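Local coordinates for uncharacterized protein Rv3272 (Mycobacterium tuberculosis, PDB 5YX6), which binds fatty acyl-CoAs of varying chain length, palmitoyl-CoA most tightly, and is probably a family III CoA transferase of fatty acid metabolism, at residues A[66-72]-A[376-381]; A[249-255]-A[302-307]; A[255-261]-A[310-315]; A[260-264]-A[328-332]; A[273-277]-A[321-327]. All blocks are in the same frame, centred on the assembly; numbering follows the deposited sequence.

Contact 1 closes the longest loop of the five, and contacts 2 to 5 are all nested inside it, about 36 to 45 Å away between centres. Its segment 66-72 lies just before strand 74-77, an outermost strand of the six-stranded parallel sheet of the Rossmann-type large domain. The other four cluster with centres about 10 to 15 Å apart around the antiparallel sheet 253-255, 260-264, 328-331. Contact 4 pairs two of its strands; contacts 2 and 3 tie the sheet's first hairpin to helix 299-310 and the turn after it; contact 5 packs helix 268-277 on the end of helix 315-324. Contact 2 alternates along the chain with contacts 3, 4 and 5, and contact 3 with contact 5, which interlocks this compact unit.

Contact 1 (A[66-72]-A[376-381])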
# COMPACT_ATOMS: atom_id res chain seq x y z
N PHE A 66 -1.13 6.62 18.17
CA PHE A 66 -1.82 5.54 18.87
C PHE A 66 -3.33 5.45 18.59
O PHE A 66 -3.85 4.39 18.26
CB PHE A 66 -1.60 5.66 20.38
CG PHE A 66 -2.26 4.56 21.16
CD1 PHE A 66 -1.64 3.32 21.27
CD2 PHE A 66 -3.50 4.75 21.75
CE1 PHE A 66 -2.24 2.29 21.98
CE2 PHE A 66 -4.11 3.73 22.45
CZ PHE A 66 -3.47 2.49 22.57
N LEU A 67 -4.02 6.57 18.72
CA LEU A 67 -5.48 6.56 18.70
C LEU A 67 -6.15 6.00 17.42
O LEU A 67 -7.10 5.22 17.52
CB LEU A 67 -6.01 7.98 18.95
CG LEU A 67 -7.53 8.07 19.05
CD1 LEU A 67 -7.93 8.49 20.46
CD2 LEU A 67 -8.10 9.02 18.03
N PRO A 68 -5.67 6.39 16.22
CA PRO A 68 -6.43 5.94 15.05
C PRO A 68 -6.39 4.42 14.78
O PRO A 68 -7.32 3.92 14.15
CB PRO A 68 -5.75 6.68 13.88
CG PRO A 68 -5.01 7.79 14.50
CD PRO A 68 -4.58 7.30 15.84
N ASN A 69 -5.38 3.71 15.25
CA ASN A 69 -5.24 2.30 14.90
C ASN A 69 -5.48 1.31 16.06
O ASN A 69 -5.11 0.14 15.96
CB ASN A 69 -3.86 2.03 14.30
CG ASN A 69 -3.65 2.74 12.97
OD1 ASN A 69 -4.58 2.91 12.18
ND2 ASN A 69 -2.42 3.11 12.70
N ASN A 70 -6.08 1.77 17.16
CA ASN A 70 -6.34 0.88 18.29
C ASN A 70 -7.74 1.03 18.87
O ASN A 70 -7.98 0.69 20.01
CB ASN A 70 -5.30 1.12 19.38
CG ASN A 70 -3.91 0.82 18.91
OD1 ASN A 70 -3.51 -0.34 18.83
ND2 ASN A 70 -3.19 1.85 18.51
N ARG A 71 -8.65 1.55 18.07
CA ARG A 71 -10.03 1.69 18.49
C ARG A 71 -10.71 0.33 18.56
O ARG A 71 -10.52 -0.51 17.68
CB ARG A 71 -10.77 2.64 17.55
CG ARG A 71 -10.19 4.05 17.57
CD ARG A 71 -10.65 4.90 16.40
NE ARG A 71 -10.22 4.34 15.12
CZ ARG A 71 -11.01 3.71 14.26
NH1 ARG A 71 -10.52 3.23 13.13
NH2 ARG A 71 -12.30 3.55 14.54
N GLY A 72 -11.46 0.08 19.63
CA GLY A 72 -12.23 -1.14 19.75
C GLY A 72 -11.37 -2.32 20.14
O GLY A 72 -11.83 -3.45 20.18
N VAL A 376 -15.66 0.71 13.60
CA VAL A 376 -16.04 0.57 15.00
C VAL A 376 -16.08 1.97 15.61
O VAL A 376 -15.31 2.85 15.23
CB VAL A 376 -15.07 -0.37 15.78
CG1 VAL A 376 -13.75 0.31 16.09
CG2 VAL A 376 -15.73 -0.87 17.05
N THR A 377 -17.03 2.19 16.52
CA THR A 377 -17.19 3.50 17.15
C THR A 377 -16.43 3.60 18.48
O THR A 377 -16.08 4.70 18.90
CB THR A 377 -18.67 3.83 17.42
OG1 THR A 377 -19.33 2.69 18.00
CG2 THR A 377 -19.38 4.19 16.12
N ASP A 378 -16.18 2.46 19.12
CA ASP A 378 -15.47 2.39 20.40
C ASP A 378 -14.14 3.13 20.38
O ASP A 378 -13.45 3.15 19.37
CB ASP A 378 -15.21 0.94 20.83
CG ASP A 378 -16.46 0.08 20.83
OD1 ASP A 378 -17.58 0.63 20.83
OD2 ASP A 378 -16.31 -1.16 20.84
N PRO A 379 -13.79 3.75 21.51
CA PRO A 379 -12.49 4.39 21.70
C PRO A 379 -11.41 3.34 21.91
O PRO A 379 -11.72 2.16 22.12
CB PRO A 379 -12.70 5.22 22.97
CG PRO A 379 -13.67 4.41 23.75
CD PRO A 379 -14.61 3.82 22.74
N PRO A 380 -10.15 3.75 21.86
CA PRO A 380 -9.08 2.83 22.26
C PRO A 380 -9.21 2.44 23.72
O PRO A 380 -9.78 3.20 24.50
CB PRO A 380 -7.81 3.65 22.01
CG PRO A 380 -8.26 5.07 22.01
CD PRO A 380 -9.63 5.05 21.41
N PRO A 381 -8.69 1.26 24.09
CA PRO A 381 -8.63 0.84 25.50
C PRO A 381 -7.61 1.65 26.30
O PRO A 381 -6.60 2.07 25.74
CB PRO A 381 -8.19 -0.62 25.41
CG PRO A 381 -7.33 -0.66 24.17
CD PRO A 381 -8.01 0.29 23.21
O HOH W 1 -12.95 1.78 12.69
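Val-376 meets Arg-71 where the loop between strand 368-369 and helix 387-390 crosses the loop between strands 59-62 and 74-77. Its CG1 lies 3.9 Å from Arg-71 NH2, the two side chains sliding past each other in opposite directions. Its carbonyl O sits at the guanidinium edge, but at too poor an angle for a hydrogen bond; the polar link runs through a water that accepts from Arg-71 NH2 and Val-376 N. The Arg-71 chain bends at chi3 (-63°), which lets NE donate to Pro-68 O at 3.1 Å, from above the carbonyl plane. Helix 23-33 touches Val-376, and strands 350-353 and 360-363 touch Arg-71. Asp-378 follows, its O 3.3 Å from Arg-71 CB and its CB resting against Gly-72 CA. Pro-379 supplies the direct hydrogen bond: Gly-72 N donates to Pro-379 O at 3.3 Å and 175°. Pro-380 touches three side chains: CB 3.7 Å from Phe-66 CE2, CG 3.8 Å from Leu-67 CD1, and CD against Arg-71 CG. Its CA-H points at Asn-70 O, which Pro-381 CD also approaches. Asn-70 ND2 binds Phe-66 O at 2.6 Å and lies over one face of the Phe-66 ring. With three successive prolines lacking N-H donors, the 376-381 loop is held here through carbonyl oxygens, ring carbons and one water.

Contact 2 (A[249-255]-A[302-307]); sequences QPSDAFR and LTAELE
Gln-249 CB lies 4.4 Å from Leu-302 CD2 of helix 299-310, and its side chain folds back so that OE1 accepts from Ser-251 N, bracing the chain around Pro-250. That proline, preceded by a cis peptide bond, rests its ring on the helix, CB 3.7 Å from Leu-306 CD1 and CD facing Leu-302 CD2. Ser-251, Asp-252 and Ala-253 pack on the second subunit. After the corner at Asp-252, edge strand 253-255 pairs with 260-264, and Phe-254 turns its ring into the same apolar patch. Thr-303 CB meets the edge of that ring in its plane, 4.0 Å from Phe-254 CE1, while Leu-306 CD1 approaches CE1 obliquely at 3.9 Å and thus touches both the proline and the phenylalanine. Arg-255 closes the contact: its backbone N donates to Glu-307 OE2 at 2.6 Å and 168°, the oxygen being met from above the carboxylate plane. Glu-307 reaches it with an extended chain beyond CG (chi2 -172°). The Arg-255 guanidinium leads away, NE staying 5.5 Å from Glu-307 OE1. A water donates to Glu-307 O and, weakly, to Arg-255 O. Glutamate therefore fastens the strand to the helix through a backbone N-H, and any attraction between the two charges is probably weaker and longer-range.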
# COMPACT_ATOMS: atom_id res chain seq x y z
N GLN A 249 2.52 9.96 -22.97
CA GLN A 249 2.34 11.40 -22.85
C GLN A 249 1.22 11.90 -23.76
O GLN A 249 0.98 11.32 -24.82
CB GLN A 249 3.66 12.11 -23.19
CG GLN A 249 4.80 11.75 -22.26
CD GLN A 249 4.48 12.04 -20.81
OE1 GLN A 249 3.95 13.11 -20.48
NE2 GLN A 249 4.78 11.09 -19.93
N PRO A 250 0.52 12.96 -23.34
CA PRO A 250 0.71 13.77 -22.13
C PRO A 250 0.07 13.20 -20.88
O PRO A 250 -1.13 12.91 -20.85
CB PRO A 250 0.05 15.11 -22.51
CG PRO A 250 -1.02 14.72 -23.45
CD PRO A 250 -0.49 13.55 -24.24
N SER A 251 0.88 13.06 -19.83
CA SER A 251 0.46 12.54 -18.54
C SER A 251 1.40 13.09 -17.46
O SER A 251 2.40 12.47 -17.12
CB SER A 251 0.46 11.01 -18.53
OG SER A 251 -0.28 10.49 -17.43
N ASP A 252 1.06 14.27 -16.95
CA ASP A 252 1.97 15.01 -16.10
C ASP A 252 1.25 16.17 -15.44
O ASP A 252 0.03 16.27 -15.48
CB ASP A 252 3.16 15.53 -16.93
CG ASP A 252 4.45 15.63 -16.12
OD1 ASP A 252 4.39 15.96 -14.92
OD2 ASP A 252 5.53 15.37 -16.70
N ALA A 253 2.03 17.03 -14.79
CA ALA A 253 1.55 18.28 -14.24
C ALA A 253 2.02 19.41 -15.16
O ALA A 253 3.16 19.40 -15.62
CB ALA A 253 2.06 18.49 -12.81
N PHE A 254 1.14 20.38 -15.42
CA PHE A 254 1.44 21.46 -16.36
C PHE A 254 1.13 22.85 -15.80
O PHE A 254 0.14 23.04 -15.10
CB PHE A 254 0.67 21.25 -17.67
CG PHE A 254 0.93 19.93 -18.34
CD1 PHE A 254 2.00 19.78 -19.22
CD2 PHE A 254 0.12 18.83 -18.10
CE1 PHE A 254 2.25 18.57 -19.84
CE2 PHE A 254 0.36 17.62 -18.72
CZ PHE A 254 1.43 17.48 -19.59
N ARG A 255 1.98 23.82 -16.12
CA ARG A 255 1.70 25.21 -15.78
C ARG A 255 0.46 25.73 -16.49
O ARG A 255 0.21 25.40 -17.64
CB ARG A 255 2.88 26.12 -16.12
CG ARG A 255 4.05 26.00 -15.16
CD ARG A 255 5.15 26.99 -15.50
NE ARG A 255 4.71 28.38 -15.34
CZ ARG A 255 4.58 29.01 -14.17
NH1 ARG A 255 4.82 28.38 -13.03
NH2 ARG A 255 4.17 30.28 -14.15
N LEU A 302 6.58 18.84 -26.41
CA LEU A 302 5.15 18.77 -26.15
C LEU A 302 4.67 19.57 -24.94
O LEU A 302 3.70 20.32 -25.04
CB LEU A 302 4.71 17.31 -26.01
CG LEU A 302 3.22 17.10 -25.73
CD1 LEU A 302 2.38 17.85 -26.74
CD2 LEU A 302 2.86 15.62 -25.78
N THR A 303 5.33 19.42 -23.79
CA THR A 303 4.92 20.15 -22.59
C THR A 303 5.02 21.65 -22.84
O THR A 303 4.25 22.45 -22.29
CB THR A 303 5.74 19.76 -21.33
OG1 THR A 303 6.18 20.94 -20.64
CG2 THR A 303 6.92 18.91 -21.70
N ALA A 304 5.99 22.04 -23.66
CA ALA A 304 6.16 23.44 -24.03
C ALA A 304 4.96 23.96 -24.80
O ALA A 304 4.41 25.02 -24.49
CB ALA A 304 7.42 23.62 -24.85
N GLU A 305 4.53 23.19 -25.80
CA GLU A 305 3.38 23.57 -26.61
C GLU A 305 2.10 23.61 -25.78
O GLU A 305 1.29 24.52 -25.90
CB GLU A 305 3.23 22.63 -27.80
CG GLU A 305 4.41 22.68 -28.78
CD GLU A 305 4.52 23.99 -29.57
OE1 GLU A 305 3.54 24.78 -29.58
OE2 GLU A 305 5.59 24.22 -30.18
N LEU A 306 1.93 22.62 -24.90
CA LEU A 306 0.73 22.55 -24.07
C LEU A 306 0.65 23.73 -23.12
O LEU A 306 -0.40 24.35 -22.97
CB LEU A 306 0.69 21.23 -23.29
CG LEU A 306 0.55 19.98 -24.17
CD1 LEU A 306 0.61 18.69 -23.34
CD2 LEU A 306 -0.73 20.03 -24.99
N GLU A 307 1.77 24.07 -22.49
CA GLU A 307 1.76 25.14 -21.51
C GLU A 307 1.55 26.51 -22.17
O GLU A 307 0.90 27.38 -21.59
CB GLU A 307 3.05 25.11 -20.67
CG GLU A 307 3.12 23.87 -19.76
CD GLU A 307 4.27 23.88 -18.76
OE1 GLU A 307 5.37 24.38 -19.09
OE2 GLU A 307 4.08 23.38 -17.62
O HOH W 2 1.08 27.61 -19.10

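Contact 3 (A[255-261]-A[310-315]); sequences RTADGYI and LASKTA
Ala-257 N donates to Lys-313 O at 3.1 Å, tying the hairpin between strands 253-255 and 260-264, shaped by an ST turn at Thr-256, to the turn linking helices 299-310 and 315-324. In this tight part Ala-315 N also donates to Asp-258 O, at 3.2 Å and 168°. These two bonds run in opposite directions between the loops. Ala-315, the first residue of helix 315-324, sets its CB 3.5 Å from Tyr-260 O and 4.0 Å from Ile-261 CB. Leu-310 CB lies 3.6 Å from Arg-255 O. Thr-256 holds the hairpin in shape: with OG1 between its backbone N and carbonyl carbon (chi1 74°), the hydroxyl accepts from Asp-258 N and donates to Gly-259 O, which Thr-256 N also grips. Trp-318 of the following helix covers Thr-256 and Ile-261 and binds Leu-310 O through its indole N-H. The outer side is looser and exposed. There Asp-258 touches Thr-314 mainly through CB, 3.9 Å from Thr-314 CG2. The side chain of Lys-313 starts away from the hairpin and makes a cation-pi contact with Trp-318. Thr-314 is the N-cap of helix 315-324, its side chain capping a backbone N. Although Ala-257 is exposed, its CB comes within 3.2 Å of Ala-311 O.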
# COMPACT_ATOMS: atom_id res chain seq x y z
N ARG A 255 1.98 23.82 -16.12
CA ARG A 255 1.70 25.21 -15.78
C ARG A 255 0.46 25.73 -16.49
O ARG A 255 0.21 25.40 -17.64
CB ARG A 255 2.88 26.12 -16.12
CG ARG A 255 4.05 26.00 -15.16
CD ARG A 255 5.15 26.99 -15.50
NE ARG A 255 4.71 28.38 -15.34
CZ ARG A 255 4.58 29.01 -14.17
NH1 ARG A 255 4.82 28.38 -13.03
NH2 ARG A 255 4.17 30.28 -14.15
N THR A 256 -0.32 26.51 -15.76
CA THR A 256 -1.42 27.25 -16.35
C THR A 256 -1.26 28.72 -16.00
O THR A 256 -0.19 29.14 -15.57
CB THR A 256 -2.78 26.75 -15.84
OG1 THR A 256 -2.96 27.18 -14.49
CG2 THR A 256 -2.81 25.24 -15.88
N ALA A 257 -2.33 29.50 -16.16
CA ALA A 257 -2.28 30.91 -15.80
C ALA A 257 -2.18 31.07 -14.30
O ALA A 257 -1.57 32.02 -13.79
CB ALA A 257 -3.51 31.64 -16.33
N ASP A 258 -2.78 30.13 -13.58
CA ASP A 258 -2.80 30.18 -12.13
C ASP A 258 -2.83 28.77 -11.55
O ASP A 258 -3.85 28.07 -11.61
CB ASP A 258 -4.01 30.97 -11.63
CG ASP A 258 -4.02 31.14 -10.12
OD1 ASP A 258 -2.93 31.03 -9.49
OD2 ASP A 258 -5.11 31.38 -9.55
N GLY A 259 -1.69 28.34 -11.02
CA GLY A 259 -1.57 27.03 -10.42
C GLY A 259 -1.21 26.00 -11.46
O GLY A 259 -1.08 26.31 -12.65
N TYR A 260 -1.03 24.76 -11.01
CA TYR A 260 -0.74 23.66 -11.90
C TYR A 260 -1.96 22.78 -12.13
O TYR A 260 -2.82 22.66 -11.26
CB TYR A 260 0.38 22.81 -11.33
CG TYR A 260 1.76 23.31 -11.65
CD1 TYR A 260 2.35 24.32 -10.89
CD2 TYR A 260 2.48 22.77 -12.70
CE1 TYR A 260 3.63 24.77 -11.18
CE2 TYR A 260 3.75 23.21 -13.00
CZ TYR A 260 4.33 24.21 -12.24
OH TYR A 260 5.60 24.64 -12.54
N ILE A 261 -2.03 22.16 -13.30
CA ILE A 261 -3.07 21.17 -13.56
C ILE A 261 -2.42 19.83 -13.91
O ILE A 261 -1.45 19.78 -14.66
CB ILE A 261 -4.05 21.61 -14.69
CG1 ILE A 261 -5.21 20.62 -14.82
CG2 ILE A 261 -3.33 21.74 -16.04
CD1 ILE A 261 -6.18 20.94 -15.94
N LEU A 310 -2.15 26.34 -22.38
CA LEU A 310 -2.83 26.32 -21.09
C LEU A 310 -2.77 27.66 -20.35
O LEU A 310 -3.48 27.87 -19.37
CB LEU A 310 -2.26 25.21 -20.21
CG LEU A 310 -2.57 23.81 -20.72
CD1 LEU A 310 -1.69 22.79 -20.05
CD2 LEU A 310 -4.04 23.50 -20.52
N ALA A 311 -1.92 28.55 -20.84
CA ALA A 311 -1.76 29.87 -20.23
C ALA A 311 -3.03 30.74 -20.26
O ALA A 311 -3.11 31.70 -19.50
CB ALA A 311 -0.61 30.61 -20.91
N SER A 312 -4.01 30.39 -21.09
CA SER A 312 -5.20 31.24 -21.26
C SER A 312 -6.26 31.12 -20.16
O SER A 312 -7.19 31.93 -20.10
CB SER A 312 -5.89 30.92 -22.60
OG SER A 312 -4.95 30.79 -23.66
N LYS A 313 -6.12 30.12 -19.30
CA LYS A 313 -7.08 29.90 -18.21
C LYS A 313 -6.39 29.46 -16.93
O LYS A 313 -5.27 28.94 -16.96
CB LYS A 313 -8.12 28.85 -18.62
CG LYS A 313 -9.05 29.23 -19.77
CD LYS A 313 -9.77 27.98 -20.30
CE LYS A 313 -11.10 28.30 -20.97
NZ LYS A 313 -10.95 29.24 -22.11
N THR A 314 -7.07 29.66 -15.80
CA THR A 314 -6.63 29.09 -14.53
C THR A 314 -6.80 27.58 -14.54
O THR A 314 -7.61 27.04 -15.31
CB THR A 314 -7.41 29.67 -13.34
OG1 THR A 314 -8.75 29.17 -13.36
CG2 THR A 314 -7.44 31.18 -13.40
N ALA A 315 -6.05 26.89 -13.69
CA ALA A 315 -6.12 25.44 -13.61
C ALA A 315 -7.52 24.96 -13.23
O ALA A 315 -8.00 23.95 -13.75
CB ALA A 315 -5.09 24.91 -12.63

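Contact 4 (A[260-264]-A[328-332]); sequences YIVIS and MACLA
Val-262 and Cys-330 form an antiparallel hydrogen-bonded pair, bonded in both directions. Val-262 N donates to Cys-330 O at 2.9 Å, nearly along the C=O axis, and Cys-330 N returns a bond of 3.0 Å to Val-262 O in the carbonyl plane. Further on, Ser-264 N reaches Met-328 O at 2.9 Å and 172°, and a water spans Ser-264 O and Met-328 N beyond it. Between these bonds lies the non-hydrogen-bonded pair Ile-263 and Ala-329, where Ala-329 CA-H contacts Val-262 O at 3.0 Å. The side chains sort onto two faces. On one, Val-262 CB lies 3.9 Å from Cys-330 SG, and the bend of Met-328 at chi3 (-51°) brings CE over Ser-264, 3.6 Å from both CB and OG. The Ser-264 hydroxyl has its polar partner in Ser-251 OG. On the other face Ala-329 CB touches both Ile-261 CD1 and Ile-263 CG1, each 4.1 Å away. From helix 315-324, Trp-318 and Val-319 cover Ile-261, Leu-322 covers Ile-263, and Gln-323 binds Ala-329 O through its NE2. The valine and cysteine side faces the second subunit, whose Leu-147, Ile-145 and Glu-152 pack on Val-262, Ser-264 and Cys-330. Strand 260-264 is the middle of the three-stranded sheet, with 253-255 on one flank and 328-331 on the other.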
# COMPACT_ATOMS: atom_id res chain seq x y z
N TYR A 260 -1.03 24.76 -11.01
CA TYR A 260 -0.74 23.66 -11.90
C TYR A 260 -1.96 22.78 -12.13
O TYR A 260 -2.82 22.66 -11.26
CB TYR A 260 0.38 22.81 -11.33
CG TYR A 260 1.76 23.31 -11.65
CD1 TYR A 260 2.35 24.32 -10.89
CD2 TYR A 260 2.48 22.77 -12.70
CE1 TYR A 260 3.63 24.77 -11.18
CE2 TYR A 260 3.75 23.21 -13.00
CZ TYR A 260 4.33 24.21 -12.24
OH TYR A 260 5.60 24.64 -12.54
N ILE A 261 -2.03 22.16 -13.30
CA ILE A 261 -3.07 21.17 -13.56
C ILE A 261 -2.42 19.83 -13.91
O ILE A 261 -1.45 19.78 -14.66
CB ILE A 261 -4.05 21.61 -14.69
CG1 ILE A 261 -5.21 20.62 -14.82
CG2 ILE A 261 -3.33 21.74 -16.04
CD1 ILE A 261 -6.18 20.94 -15.94
N VAL A 262 -2.97 18.76 -13.36
CA VAL A 262 -2.55 17.41 -13.70
C VAL A 262 -3.47 16.84 -14.78
O VAL A 262 -4.67 16.78 -14.59
CB VAL A 262 -2.58 16.51 -12.46
CG1 VAL A 262 -2.22 15.09 -12.83
CG2 VAL A 262 -1.65 17.06 -11.38
N ILE A 263 -2.89 16.42 -15.91
CA ILE A 263 -3.65 15.89 -17.04
C ILE A 263 -3.11 14.55 -17.51
O ILE A 263 -1.91 14.38 -17.67
CB ILE A 263 -3.64 16.86 -18.25
CG1 ILE A 263 -4.26 18.21 -17.91
CG2 ILE A 263 -4.36 16.24 -19.42
CD1 ILE A 263 -4.03 19.28 -18.98
N SER A 264 -4.00 13.60 -17.75
CA SER A 264 -3.61 12.37 -18.43
C SER A 264 -4.52 12.12 -19.63
O SER A 264 -5.69 11.77 -19.48
CB SER A 264 -3.64 11.18 -17.48
OG SER A 264 -3.05 10.05 -18.11
N MET A 328 -9.18 12.94 -18.08
CA MET A 328 -8.63 12.82 -16.73
C MET A 328 -7.76 14.03 -16.38
O MET A 328 -6.67 14.22 -16.93
CB MET A 328 -7.84 11.51 -16.59
CG MET A 328 -8.71 10.26 -16.75
SD MET A 328 -7.81 8.69 -16.64
CE MET A 328 -6.47 8.95 -17.80
N ALA A 329 -8.25 14.84 -15.45
CA ALA A 329 -7.54 16.04 -15.03
C ALA A 329 -7.98 16.43 -13.63
O ALA A 329 -9.13 16.21 -13.25
CB ALA A 329 -7.79 17.18 -16.01
N CYS A 330 -7.05 17.02 -12.86
CA CYS A 330 -7.37 17.49 -11.52
C CYS A 330 -6.36 18.52 -11.04
O CYS A 330 -5.29 18.67 -11.64
CB CYS A 330 -7.39 16.33 -10.53
SG CYS A 330 -5.75 15.59 -10.30
N LEU A 331 -6.69 19.23 -9.97
CA LEU A 331 -5.70 20.05 -9.26
C LEU A 331 -4.84 19.14 -8.39
O LEU A 331 -5.31 18.10 -7.90
CB LEU A 331 -6.37 21.11 -8.38
CG LEU A 331 -7.31 22.10 -9.05
CD1 LEU A 331 -7.90 23.04 -8.01
CD2 LEU A 331 -6.60 22.86 -10.16
N ALA A 332 -3.61 19.55 -8.15
CA ALA A 332 -2.77 18.87 -7.18
C ALA A 332 -3.05 19.44 -5.80
O ALA A 332 -2.34 20.32 -5.33
CB ALA A 332 -1.31 19.02 -7.53
O HOH W 3 -8.24 11.69 -20.38

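Contact 5 (A[273-277]-A[321-327])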
# COMPACT_ATOMS: atom_id res chain seq x y z
N LYS A 273 -9.04 14.89 -28.48
CA LYS A 273 -9.99 15.66 -27.69
C LYS A 273 -9.27 16.84 -26.99
O LYS A 273 -9.72 17.99 -27.06
CB LYS A 273 -10.64 14.73 -26.67
CG LYS A 273 -12.14 14.73 -26.59
CD LYS A 273 -12.54 13.68 -25.55
CE LYS A 273 -14.03 13.47 -25.45
NZ LYS A 273 -14.32 12.36 -24.50
N LEU A 274 -8.15 16.53 -26.33
CA LEU A 274 -7.37 17.53 -25.62
C LEU A 274 -6.91 18.68 -26.52
O LEU A 274 -7.14 19.85 -26.22
CB LEU A 274 -6.16 16.88 -24.95
CG LEU A 274 -5.22 17.84 -24.22
CD1 LEU A 274 -5.94 18.44 -23.03
CD2 LEU A 274 -3.94 17.15 -23.78
N CYS A 275 -6.28 18.34 -27.65
CA CYS A 275 -5.82 19.35 -28.60
C CYS A 275 -6.93 20.32 -29.04
O CYS A 275 -6.70 21.53 -29.10
CB CYS A 275 -5.23 18.68 -29.83
SG CYS A 275 -3.73 17.76 -29.49
N TYR A 276 -8.12 19.80 -29.32
CA TYR A 276 -9.20 20.68 -29.74
C TYR A 276 -9.65 21.56 -28.58
O TYR A 276 -9.96 22.73 -28.77
CB TYR A 276 -10.39 19.89 -30.31
CG TYR A 276 -10.07 19.19 -31.62
CD1 TYR A 276 -9.88 19.90 -32.81
CD2 TYR A 276 -9.95 17.81 -31.66
CE1 TYR A 276 -9.57 19.24 -34.00
CE2 TYR A 276 -9.65 17.14 -32.84
CZ TYR A 276 -9.46 17.86 -34.00
OH TYR A 276 -9.16 17.17 -35.16
N LEU A 277 -9.69 20.98 -27.37
CA LEU A 277 -10.21 21.70 -26.21
C LEU A 277 -9.33 22.87 -25.76
O LEU A 277 -9.83 23.86 -25.24
CB LEU A 277 -10.41 20.74 -25.02
CG LEU A 277 -11.61 19.79 -25.13
CD1 LEU A 277 -11.66 18.80 -23.98
CD2 LEU A 277 -12.92 20.58 -25.23
N LEU A 321 -13.36 22.26 -17.46
CA LEU A 321 -13.60 22.04 -18.88
C LEU A 321 -13.22 20.63 -19.32
O LEU A 321 -13.96 19.98 -20.06
CB LEU A 321 -12.81 23.06 -19.72
CG LEU A 321 -12.92 22.88 -21.24
CD1 LEU A 321 -14.35 23.14 -21.72
CD2 LEU A 321 -11.93 23.76 -21.98
N LEU A 322 -12.07 20.17 -18.88
CA LEU A 322 -11.57 18.88 -19.31
C LEU A 322 -12.39 17.72 -18.73
O LEU A 322 -12.58 16.70 -19.40
CB LEU A 322 -10.10 18.74 -18.94
CG LEU A 322 -9.05 19.12 -19.99
CD1 LEU A 322 -9.47 20.29 -20.84
CD2 LEU A 322 -7.77 19.44 -19.28
N GLN A 323 -12.88 17.88 -17.51
CA GLN A 323 -13.68 16.83 -16.89
C GLN A 323 -15.07 16.77 -17.53
O GLN A 323 -15.62 15.69 -17.72
CB GLN A 323 -13.80 17.04 -15.37
CG GLN A 323 -12.53 16.68 -14.60
CD GLN A 323 -12.69 16.78 -13.08
OE1 GLN A 323 -13.74 17.18 -12.56
NE2 GLN A 323 -11.65 16.42 -12.35
N ALA A 324 -15.62 17.92 -17.89
CA ALA A 324 -16.94 17.94 -18.52
C ALA A 324 -16.91 17.22 -19.86
O ALA A 324 -17.93 16.78 -20.35
CB ALA A 324 -17.43 19.37 -18.69
N ASN A 325 -15.72 17.08 -20.43
CA ASN A 325 -15.55 16.38 -21.70
C ASN A 325 -14.88 15.03 -21.54
O ASN A 325 -14.36 14.47 -22.50
CB ASN A 325 -14.74 17.25 -22.66
CG ASN A 325 -15.55 18.38 -23.25
OD1 ASN A 325 -15.75 19.43 -22.62
ND2 ASN A 325 -16.03 18.18 -24.47
N GLY A 326 -14.90 14.50 -20.32
CA GLY A 326 -14.45 13.14 -20.09
C GLY A 326 -12.96 12.93 -20.19
O GLY A 326 -12.51 11.88 -20.65
N LEU A 327 -12.18 13.93 -19.80
CA LEU A 327 -10.73 13.76 -19.75
C LEU A 327 -10.26 13.68 -18.30
O LEU A 327 -10.86 14.26 -17.40
CB LEU A 327 -10.01 14.89 -20.48
CG LEU A 327 -10.29 15.00 -21.98
CD1 LEU A 327 -9.44 16.11 -22.57
CD2 LEU A 327 -10.02 13.68 -22.69
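Lys-273 NZ donates to Asn-325 O at 2.9 Å, arriving 27° from the carbonyl plane. The lysine chain, extended beyond CG (chi2 178°), stretches from helix 268-277 across to the end of helix 315-324, and on the way its CD passes 3.8 Å from Leu-327 CD2. The accepting carbonyl belongs to the turn that ends the helix: Gly-326, with positive phi, is the C-prime residue of a Schellman motif in which Leu-327 N bonds to Leu-322 O at 2.8 Å and Gly-326 N to Gln-323 O. That reversal turns Leu-327 back toward helix 268-277. Its CD1 meets Leu-277 CD1 tip to tip at 3.8 Å and also lies over Leu-274 CA. Leu-277 CD1 further contacts Asn-325 CB at 3.7 Å and Leu-322 CD1 at 4.1 Å, placing one methyl among three residues of the other segment. At the margin Leu-321 CD2 touches Leu-277 O. Deeper in, Leu-322 continues onto Ile-261 and Ile-263 of the sheet, and Leu-274 onto Pro-250. A leucine cluster thus joins the two helices, with the lysine bridging its edge. Since a helix C-terminus carries partial negative charge, the ammonium group is probably favoured electrostatically there as well as by its hydrogen bond.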